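Local coordinates for Serine/threonine protein phosphatase Stp1 (Streptococcus agalactiae, PDB 2PK0), which probably removes phosphate groups from phosphoserine and phosphothreonine in proteins, as a magnesium-dependent phosphatase of the PP2C family, at residues M79-Y91 / S170-G182. Sequence-based numbering, arbitrary orientation.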
loop_
_atom_site.group_PDB
_atom_site.type_symbol
_atom_site.label_atom_id
_atom_site.label_comp_id
_atom_site.label_asym_id
_atom_site.label_seq_id
_atom_site.Cartn_x
_atom_site.Cartn_y
_atom_site.Cartn_z
ATOM N N MET A 79 11.200 5.460 8.763
ATOM C CA MET A 79 10.145 4.499 8.494
ATOM C C MET A 79 10.176 3.346 9.497
ATOM O O MET A 79 9.163 3.016 10.098
ATOM C CB MET A 79 10.219 3.975 7.060
ATOM C CG MET A 79 9.768 4.978 6.026
ATOM S SD MET A 79 10.034 4.398 4.335
ATOM C CE MET A 79 9.157 5.641 3.397
ATOM N N LEU A 80 11.348 2.766 9.701
ATOM C CA LEU A 80 11.505 1.651 10.619
ATOM C C LEU A 80 11.113 2.009 12.044
ATOM O O LEU A 80 10.519 1.194 12.742
ATOM C CB LEU A 80 12.947 1.149 10.586
ATOM C CG LEU A 80 13.350 0.416 9.312
ATOM C CD1 LEU A 80 14.832 0.066 9.357
ATOM C CD2 LEU A 80 12.497 -0.827 9.144
ATOM N N VAL A 81 11.429 3.237 12.449
ATOM C CA VAL A 81 11.116 3.731 13.784
ATOM C C VAL A 81 9.620 4.051 13.981
ATOM O O VAL A 81 9.007 3.529 14.911
ATOM C CB VAL A 81 12.023 4.925 14.147
ATOM C CG1 VAL A 81 11.520 5.660 15.394
ATOM C CG2 VAL A 81 13.472 4.440 14.337
ATOM N N SER A 82 9.033 4.864 13.096
ATOM C CA SER A 82 7.616 5.274 13.187
ATOM C C SER A 82 6.626 4.116 13.106
ATOM O O SER A 82 5.571 4.130 13.742
ATOM C CB SER A 82 7.262 6.258 12.070
ATOM O OG SER A 82 8.257 7.256 11.928
ATOM N N ILE A 83 6.958 3.123 12.300
ATOM C CA ILE A 83 6.108 1.955 12.170
ATOM C C ILE A 83 6.099 1.114 13.458
ATOM O O ILE A 83 5.065 0.593 13.843
ATOM C CB ILE A 83 6.483 1.156 10.904
ATOM C CG1 ILE A 83 6.115 1.987 9.672
ATOM C CG2 ILE A 83 5.808 -0.210 10.848
ATOM C CD1 ILE A 83 6.372 1.281 8.405
ATOM N N GLU A 84 7.217 1.040 14.169
ATOM C CA GLU A 84 7.180 0.349 15.445
ATOM C C GLU A 84 6.384 1.101 16.512
ATOM O O GLU A 84 5.660 0.478 17.298
ATOM C CB GLU A 84 8.577 -0.023 15.946
ATOM C CG GLU A 84 8.552 -1.148 16.979
ATOM C CD GLU A 84 7.492 -2.211 16.666
ATOM O OE1 GLU A 84 7.613 -2.926 15.630
ATOM O OE2 GLU A 84 6.537 -2.335 17.466
ATOM N N THR A 85 6.475 2.429 16.525
ATOM C CA THR A 85 5.726 3.175 17.514
ATOM C C THR A 85 4.222 3.140 17.222
ATOM O O THR A 85 3.409 3.112 18.141
ATOM C CB THR A 85 6.233 4.622 17.691
ATOM O OG1 THR A 85 5.821 5.420 16.579
ATOM C CG2 THR A 85 7.768 4.659 17.848
ATOM N N GLU A 86 3.863 3.084 15.944
ATOM C CA GLU A 86 2.467 2.968 15.541
ATOM C C GLU A 86 1.900 1.558 15.781
ATOM O O GLU A 86 0.735 1.406 16.156
ATOM C CB GLU A 86 2.317 3.392 14.080
ATOM C CG GLU A 86 0.991 4.015 13.750
ATOM C CD GLU A 86 0.775 5.370 14.415
ATOM O OE1 GLU A 86 1.766 6.071 14.742
ATOM O OE2 GLU A 86 -0.412 5.737 14.593
ATOM N N ASN A 87 2.735 0.545 15.567
ATOM C CA ASN A 87 2.408 -0.849 15.871
ATOM C C ASN A 87 1.982 -1.059 17.326
ATOM O O ASN A 87 0.951 -1.664 17.609
ATOM C CB ASN A 87 3.618 -1.728 15.587
ATOM C CG ASN A 87 3.347 -3.180 15.837
ATOM O OD1 ASN A 87 4.099 -3.859 16.540
ATOM N ND2 ASN A 87 2.274 -3.677 15.265
ATOM N N ARG A 88 2.773 -0.528 18.250
ATOM C CA ARG A 88 2.445 -0.636 19.658
ATOM C C ARG A 88 1.357 0.366 20.089
ATOM O O ARG A 88 0.644 0.110 21.048
ATOM C CB ARG A 88 3.709 -0.534 20.514
ATOM C CG ARG A 88 4.354 0.824 20.512
ATOM C CD ARG A 88 5.831 0.766 20.853
ATOM N NE ARG A 88 6.089 0.249 22.190
ATOM C CZ ARG A 88 6.755 -0.875 22.429
ATOM N NH1 ARG A 88 6.951 -1.274 23.677
ATOM N NH2 ARG A 88 7.225 -1.592 21.410
ATOM N N LYS A 89 1.192 1.471 19.362
ATOM C CA LYS A 89 0.107 2.415 19.657
ATOM C C LYS A 89 -1.268 1.826 19.302
ATOM O O LYS A 89 -2.237 2.009 20.028
ATOM C CB LYS A 89 0.322 3.736 18.917
ATOM C CG LYS A 89 -0.528 4.878 19.399
ATOM C CD LYS A 89 -0.421 6.129 18.505
ATOM C CE LYS A 89 -1.515 7.147 18.926
ATOM N NZ LYS A 89 -1.213 8.592 18.584
ATOM N N ILE A 90 -1.345 1.094 18.202
ATOM C CA ILE A 90 -2.604 0.494 17.778
ATOM C C ILE A 90 -2.905 -0.798 18.556
ATOM O O ILE A 90 -4.069 -1.118 18.818
ATOM C CB ILE A 90 -2.577 0.252 16.252
ATOM C CG1 ILE A 90 -2.643 1.580 15.535
ATOM C CG2 ILE A 90 -3.729 -0.589 15.763
ATOM C CD1 ILE A 90 -2.887 1.395 14.107
ATOM N N TYR A 91 -1.863 -1.533 18.940
ATOM C CA TYR A 91 -2.061 -2.723 19.765
ATOM C C TYR A 91 -2.643 -2.336 21.116
ATOM O O TYR A 91 -3.589 -2.951 21.590
ATOM C CB TYR A 91 -0.753 -3.479 19.991
ATOM C CG TYR A 91 -0.920 -4.645 20.945
ATOM C CD1 TYR A 91 -1.638 -5.777 20.554
ATOM C CD2 TYR A 91 -0.378 -4.616 22.234
ATOM C CE1 TYR A 91 -1.815 -6.851 21.405
ATOM C CE2 TYR A 91 -0.552 -5.686 23.102
ATOM C CZ TYR A 91 -1.279 -6.806 22.678
ATOM O OH TYR A 91 -1.466 -7.891 23.517
ATOM N N SER A 170 0.498 -7.551 10.749
ATOM C CA SER A 170 -0.212 -6.321 10.502
ATOM C C SER A 170 0.245 -5.369 11.568
ATOM O O SER A 170 0.774 -5.795 12.579
ATOM C CB SER A 170 -1.713 -6.528 10.642
ATOM O OG SER A 170 -2.045 -6.862 11.981
ATOM N N ILE A 171 0.043 -4.083 11.339
ATOM C CA ILE A 171 0.330 -3.089 12.340
ATOM C C ILE A 171 -0.790 -3.116 13.350
ATOM O O ILE A 171 -1.956 -3.062 12.969
ATOM C CB ILE A 171 0.477 -1.719 11.702
ATOM C CG1 ILE A 171 1.884 -1.610 11.117
ATOM C CG2 ILE A 171 0.211 -0.590 12.717
ATOM C CD1 ILE A 171 2.051 -0.442 10.216
ATOM N N GLY A 172 -0.417 -3.238 14.628
ATOM C CA GLY A 172 -1.338 -3.424 15.754
ATOM C C GLY A 172 -1.272 -4.824 16.361
ATOM O O GLY A 172 -2.259 -5.313 16.912
ATOM N N GLN A 173 -0.120 -5.481 16.250
ATOM C CA GLN A 173 0.063 -6.838 16.767
ATOM C C GLN A 173 1.029 -6.840 17.972
ATOM O O GLN A 173 1.783 -5.876 18.182
ATOM C CB GLN A 173 0.589 -7.757 15.654
ATOM C CG GLN A 173 1.940 -7.316 15.147
ATOM C CD GLN A 173 2.598 -8.306 14.227
ATOM O OE1 GLN A 173 3.835 -8.396 14.170
ATOM N NE2 GLN A 173 1.788 -9.050 13.486
ATOM N N ALA A 174 1.014 -7.925 18.749
ATOM C CA ALA A 174 1.814 -7.994 19.983
ATOM C C ALA A 174 3.333 -7.994 19.760
ATOM O O ALA A 174 4.047 -7.229 20.403
ATOM C CB ALA A 174 1.401 -9.180 20.830
ATOM N N ASN A 175 3.807 -8.841 18.850
ATOM C CA ASN A 175 5.223 -8.903 18.493
ATOM C C ASN A 175 5.590 -7.677 17.656
ATOM O O ASN A 175 4.709 -7.094 17.026
ATOM C CB ASN A 175 5.489 -10.183 17.687
ATOM C CG ASN A 175 5.077 -11.438 18.437
ATOM O OD1 ASN A 175 5.057 -11.454 19.667
ATOM N ND2 ASN A 175 4.741 -12.492 17.699
ATOM N N PRO A 176 6.874 -7.261 17.658
ATOM C CA PRO A 176 7.277 -6.187 16.726
ATOM C C PRO A 176 7.075 -6.575 15.251
ATOM O O PRO A 176 7.170 -7.759 14.919
ATOM C CB PRO A 176 8.774 -6.007 17.016
ATOM C CG PRO A 176 8.988 -6.608 18.377
ATOM C CD PRO A 176 7.995 -7.717 18.504
ATOM N N VAL A 177 6.776 -5.608 14.382
ATOM C CA VAL A 177 6.587 -5.938 12.969
ATOM C C VAL A 177 7.918 -5.935 12.269
ATOM O O VAL A 177 8.822 -5.227 12.681
ATOM C CB VAL A 177 5.608 -4.993 12.208
ATOM C CG1 VAL A 177 4.180 -5.230 12.631
ATOM C CG2 VAL A 177 5.973 -3.563 12.406
ATOM N N GLU A 178 8.035 -6.749 11.223
ATOM C CA GLU A 178 9.198 -6.750 10.345
ATOM C C GLU A 178 8.775 -6.250 8.957
ATOM O O GLU A 178 8.424 -7.056 8.103
ATOM C CB GLU A 178 9.755 -8.174 10.189
ATOM C CG GLU A 178 9.802 -9.031 11.462
ATOM C CD GLU A 178 9.950 -10.538 11.171
ATOM O OE1 GLU A 178 10.592 -10.900 10.161
ATOM O OE2 GLU A 178 9.420 -11.363 11.950
ATOM N N PRO A 179 8.797 -4.928 8.724
ATOM C CA PRO A 179 8.441 -4.424 7.392
ATOM C C PRO A 179 9.495 -4.715 6.339
ATOM O O PRO A 179 10.662 -4.887 6.676
ATOM C CB PRO A 179 8.335 -2.916 7.597
ATOM C CG PRO A 179 9.161 -2.630 8.790
ATOM C CD PRO A 179 9.143 -3.845 9.659
ATOM N N ASP A 180 9.086 -4.794 5.071
ATOM C CA ASP A 180 10.040 -4.947 3.979
ATOM C C ASP A 180 10.353 -3.568 3.466
ATOM O O ASP A 180 9.446 -2.783 3.249
ATOM C CB ASP A 180 9.445 -5.747 2.824
ATOM C CG ASP A 180 9.217 -7.198 3.160
ATOM O OD1 ASP A 180 9.886 -7.711 4.083
ATOM O OD2 ASP A 180 8.364 -7.825 2.485
ATOM N N LEU A 181 11.628 -3.270 3.257
ATOM C CA LEU A 181 12.010 -2.013 2.644
ATOM C C LEU A 181 12.559 -2.228 1.250
ATOM O O LEU A 181 13.034 -3.306 0.936
ATOM C CB LEU A 181 13.052 -1.310 3.487
ATOM C CG LEU A 181 12.738 -1.169 4.972
ATOM C CD1 LEU A 181 14.046 -0.951 5.669
ATOM C CD2 LEU A 181 11.792 -0.036 5.247
ATOM N N GLY A 182 12.482 -1.200 0.406
ATOM C CA GLY A 182 13.089 -1.271 -0.920
ATOM C C GLY A 182 13.324 0.076 -1.586
ATOM O O GLY A 182 12.462 0.958 -1.559
#
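Tyr91 lays one face of its ring over Ala174. The CA of Ala174 sits 4.1 Å from the centroid of the Tyr91 ring and 12° off the ring normal, a CH-pi contact. The Gly172 O lies at the edge of the same ring, in its plane. CG of Tyr91 is anti to the backbone N (chi1 175°), which carries the ring past Gly172 to Ala174. Gly172 packs against the helix at Asn87 and Ile90. Its CA is 3.4 Å from Asn87 O, in a CA-H...O contact, and 3.7 Å from Ile90 CG2. The phi of Gly172 is positive, in a region that glycine favours. Two turns before Tyr91, Glu84 accepts the N-H of Val177. The bond from Val177 N to Glu84 OE1 is 3.1 Å long, bends to 148° and uses the syn lone pair. The carboxylate also lies against CA and CB of Pro176.

In the PP2C fold two antiparallel sheets form a sandwich with helices outside. Here helix 72-96 lies on one sheet, and residues 170-179 run beside it into the outermost strand 180-185. Ile83 CG2 touches both Val177 CG2, at 3.7 Å, and Ile171 CD1, at 3.8 Å; the side chain crosses each at about a right angle. Beyond these, Ile83 reaches Ile106 and Ala119 of the sheet. Ile90 CD1 meets the other branch of Ile171, CG2, while helix 48-64 packs on Ile90 as well. Towards the strand, Leu80 CD2 touches both Pro179 CG and Leu181 CD1, each at 3.8 Å.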